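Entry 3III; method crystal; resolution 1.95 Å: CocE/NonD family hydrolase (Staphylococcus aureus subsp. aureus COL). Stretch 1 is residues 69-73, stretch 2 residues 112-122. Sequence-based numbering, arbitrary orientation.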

# COMPACT_ATOMS: atom_id res chain seq x y z
N VAL A 69 3.43 -21.59 -12.52
CA VAL A 69 2.13 -21.00 -12.39
C VAL A 69 2.17 -19.65 -11.65
O VAL A 69 2.73 -19.56 -10.56
CB VAL A 69 1.19 -21.88 -11.64
CG1 VAL A 69 -0.19 -21.16 -11.49
CG2 VAL A 69 1.10 -23.28 -12.30
N VAL A 70 1.62 -18.63 -12.30
CA VAL A 70 1.44 -17.30 -11.74
C VAL A 70 -0.03 -17.21 -11.31
O VAL A 70 -0.92 -17.54 -12.08
CB VAL A 70 1.73 -16.19 -12.76
CG1 VAL A 70 1.45 -14.79 -12.14
CG2 VAL A 70 3.21 -16.29 -13.31
N MSE A 71 -0.28 -16.82 -10.06
CA MSE A 71 -1.66 -16.78 -9.53
C MSE A 71 -1.96 -15.46 -8.86
O MSE A 71 -1.05 -14.83 -8.30
CB MSE A 71 -1.84 -17.88 -8.49
CG MSE A 71 -3.31 -18.04 -8.04
SE MSE A 71 -3.45 -19.62 -6.84
CE MSE A 71 -3.07 -21.03 -8.17
N SER A 72 -3.20 -14.98 -9.01
CA SER A 72 -3.70 -13.90 -8.19
C SER A 72 -5.11 -14.21 -7.73
O SER A 72 -5.89 -14.99 -8.39
CB SER A 72 -3.65 -12.54 -8.92
OG SER A 72 -4.68 -12.46 -9.89
N ALA A 73 -5.50 -13.59 -6.61
CA ALA A 73 -6.84 -13.82 -6.04
C ALA A 73 -7.41 -12.58 -5.34
O ALA A 73 -6.74 -11.89 -4.59
CB ALA A 73 -6.82 -14.99 -5.10
N PHE A 112 1.14 -11.22 -21.17
CA PHE A 112 2.61 -11.09 -20.88
C PHE A 112 3.16 -12.42 -20.42
O PHE A 112 4.19 -12.89 -20.89
CB PHE A 112 2.91 -9.98 -19.84
CG PHE A 112 4.36 -9.96 -19.38
CD1 PHE A 112 5.35 -9.54 -20.24
CD2 PHE A 112 4.74 -10.42 -18.14
CE1 PHE A 112 6.68 -9.54 -19.88
CE2 PHE A 112 6.08 -10.43 -17.78
CZ PHE A 112 7.06 -9.99 -18.63
N TRP A 113 2.48 -13.07 -19.48
CA TRP A 113 3.06 -14.24 -18.84
C TRP A 113 2.96 -15.49 -19.68
O TRP A 113 3.94 -16.23 -19.79
CB TRP A 113 2.48 -14.47 -17.46
CG TRP A 113 2.88 -13.40 -16.50
CD1 TRP A 113 2.16 -12.32 -16.15
CD2 TRP A 113 4.13 -13.27 -15.83
NE1 TRP A 113 2.84 -11.54 -15.28
CE2 TRP A 113 4.07 -12.10 -15.07
CE3 TRP A 113 5.29 -14.06 -15.77
CZ2 TRP A 113 5.10 -11.69 -14.26
CZ3 TRP A 113 6.31 -13.65 -14.99
CH2 TRP A 113 6.23 -12.47 -14.25
N VAL A 114 1.81 -15.73 -20.28
CA VAL A 114 1.61 -16.96 -21.02
C VAL A 114 2.53 -17.12 -22.23
O VAL A 114 3.05 -18.20 -22.45
CB VAL A 114 0.13 -17.28 -21.31
CG1 VAL A 114 0.02 -18.58 -22.06
CG2 VAL A 114 -0.61 -17.41 -19.99
N PRO A 115 2.81 -16.08 -23.00
CA PRO A 115 3.76 -16.23 -24.11
C PRO A 115 5.17 -16.52 -23.62
O PRO A 115 5.98 -17.04 -24.36
CB PRO A 115 3.71 -14.90 -24.81
CG PRO A 115 2.33 -14.43 -24.54
CD PRO A 115 2.07 -14.81 -23.12
N ASN A 116 5.45 -16.20 -22.38
CA ASN A 116 6.76 -16.55 -21.76
C ASN A 116 6.73 -17.95 -21.10
O ASN A 116 7.61 -18.29 -20.28
CB ASN A 116 7.15 -15.47 -20.76
CG ASN A 116 7.65 -14.21 -21.40
OD1 ASN A 116 7.05 -13.11 -21.32
ND2 ASN A 116 8.73 -14.34 -22.07
N ASP A 117 5.75 -18.78 -21.48
CA ASP A 117 5.61 -20.15 -21.00
C ASP A 117 5.43 -20.24 -19.51
O ASP A 117 6.07 -21.08 -18.82
CB ASP A 117 6.80 -21.04 -21.43
CG ASP A 117 6.98 -21.05 -22.96
OD1 ASP A 117 6.01 -21.49 -23.59
OD2 ASP A 117 8.04 -20.61 -23.51
N TYR A 118 4.50 -19.43 -19.02
CA TYR A 118 3.92 -19.54 -17.69
C TYR A 118 2.42 -19.85 -17.86
O TYR A 118 1.80 -19.57 -18.90
CB TYR A 118 4.00 -18.23 -16.90
CG TYR A 118 5.32 -17.89 -16.36
CD1 TYR A 118 5.64 -18.16 -15.02
CD2 TYR A 118 6.30 -17.30 -17.18
CE1 TYR A 118 6.89 -17.86 -14.52
CE2 TYR A 118 7.57 -16.99 -16.66
CZ TYR A 118 7.85 -17.30 -15.34
OH TYR A 118 9.06 -16.99 -14.84
N VAL A 119 1.85 -20.44 -16.84
CA VAL A 119 0.40 -20.54 -16.71
C VAL A 119 -0.05 -19.35 -15.82
O VAL A 119 0.66 -18.97 -14.92
CB VAL A 119 -0.05 -21.91 -16.14
CG1 VAL A 119 -1.52 -21.88 -15.62
CG2 VAL A 119 0.16 -23.02 -17.17
N VAL A 120 -1.21 -18.73 -16.12
CA VAL A 120 -1.83 -17.75 -15.24
C VAL A 120 -3.18 -18.28 -14.71
O VAL A 120 -4.06 -18.67 -15.50
CB VAL A 120 -1.98 -16.34 -15.89
CG1 VAL A 120 -2.73 -15.39 -14.94
CG2 VAL A 120 -0.57 -15.72 -16.28
N VAL A 121 -3.34 -18.28 -13.38
CA VAL A 121 -4.62 -18.71 -12.77
C VAL A 121 -5.20 -17.52 -12.09
O VAL A 121 -4.50 -16.82 -11.33
CB VAL A 121 -4.48 -19.86 -11.74
CG1 VAL A 121 -5.84 -20.15 -11.09
CG2 VAL A 121 -3.81 -21.12 -12.35
N LYS A 122 -6.46 -17.23 -12.39
CA LYS A 122 -7.16 -16.06 -11.80
C LYS A 122 -8.24 -16.60 -10.91
O LYS A 122 -9.12 -17.33 -11.37
CB LYS A 122 -7.78 -15.17 -12.90
CG LYS A 122 -8.48 -13.95 -12.35
CD LYS A 122 -7.46 -12.86 -11.91
CE LYS A 122 -8.05 -12.06 -10.75
NZ LYS A 122 -7.17 -11.14 -10.10
O HOH W 1 -4.08 -14.02 -12.02

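Residues 69-73 form part of a β-strand that pairs with a second strand, residues 119-122, and the two run parallel with an angle of 18° between their directions. The register is regular: Val69 lies beside Val119, Val70 beside Val120 and Met71 beside Val121, with CA-CA separations of 4.7 to 4.8 Å, and the spacing widens to 5.5 Å between the CA atoms of Ser72 and Lys122. As expected of a parallel ladder, the backbone groups of one residue reach partners on two different residues of the neighboring strand. Val70 N donates to Val119 O at 2.8 Å and nearly linearly (175°), while Val121 N donates to Val70 O, also at 2.8 Å, so that Val70 is held through both of its polar backbone atoms. The next rung, Ser72 N to Val121 O, is longer at 3.2 Å. CA-H...O contacts supplement these bonds; the shortest joins Val120 CA to Val70 O at 3.3 Å.

Before the second strand begins, the chain passes from a helix into a loop that leads to Val119. Asp117 N donates to Val114 O at 2.9 Å in this segment, and Trp113 O receives weak bonds from Asn116 N (3.0 Å) and Tyr118 N (3.3 Å). Trp113 and Tyr118 lie near one another, and the CA-to-CB bonds of both point toward the first strand.

Side chains alternate between the two faces of the sheet. On the face carrying Val69, Met71, Val119 and Val121, packing is apolar: Val69 CG1 meets Val121 CG2 at 3.7 Å, and the terminal CE of Met71, a selenomethionine, lies 4.0 Å from Val121 CB. Val121 therefore contacts the side chains of both Val69 and Met71.

On the other face, Val70 has the largest area covered by the opposing stretch, 107 Å². Its CG2 sits over one face of the Trp113 ring, 3.9 Å from Trp113 CE3, and approaches Tyr118 CD1 obliquely at 3.5 Å. One methyl group thus touches two aromatic rings.

Farther along this face the chemistry becomes polar. The end of the Lys122 side chain comes nearer to the first strand, and Lys122 NZ donates to Ser72 OG at 2.8 Å. Water 1 adds a second link: it lies 2.7 Å from Ser72 OG, in a hydrogen bond, and donates to Val121 O at 2.9 Å. Val121 O consequently accepts from both Ser72 N and the water, which bridges the strands where their CA spacing widens.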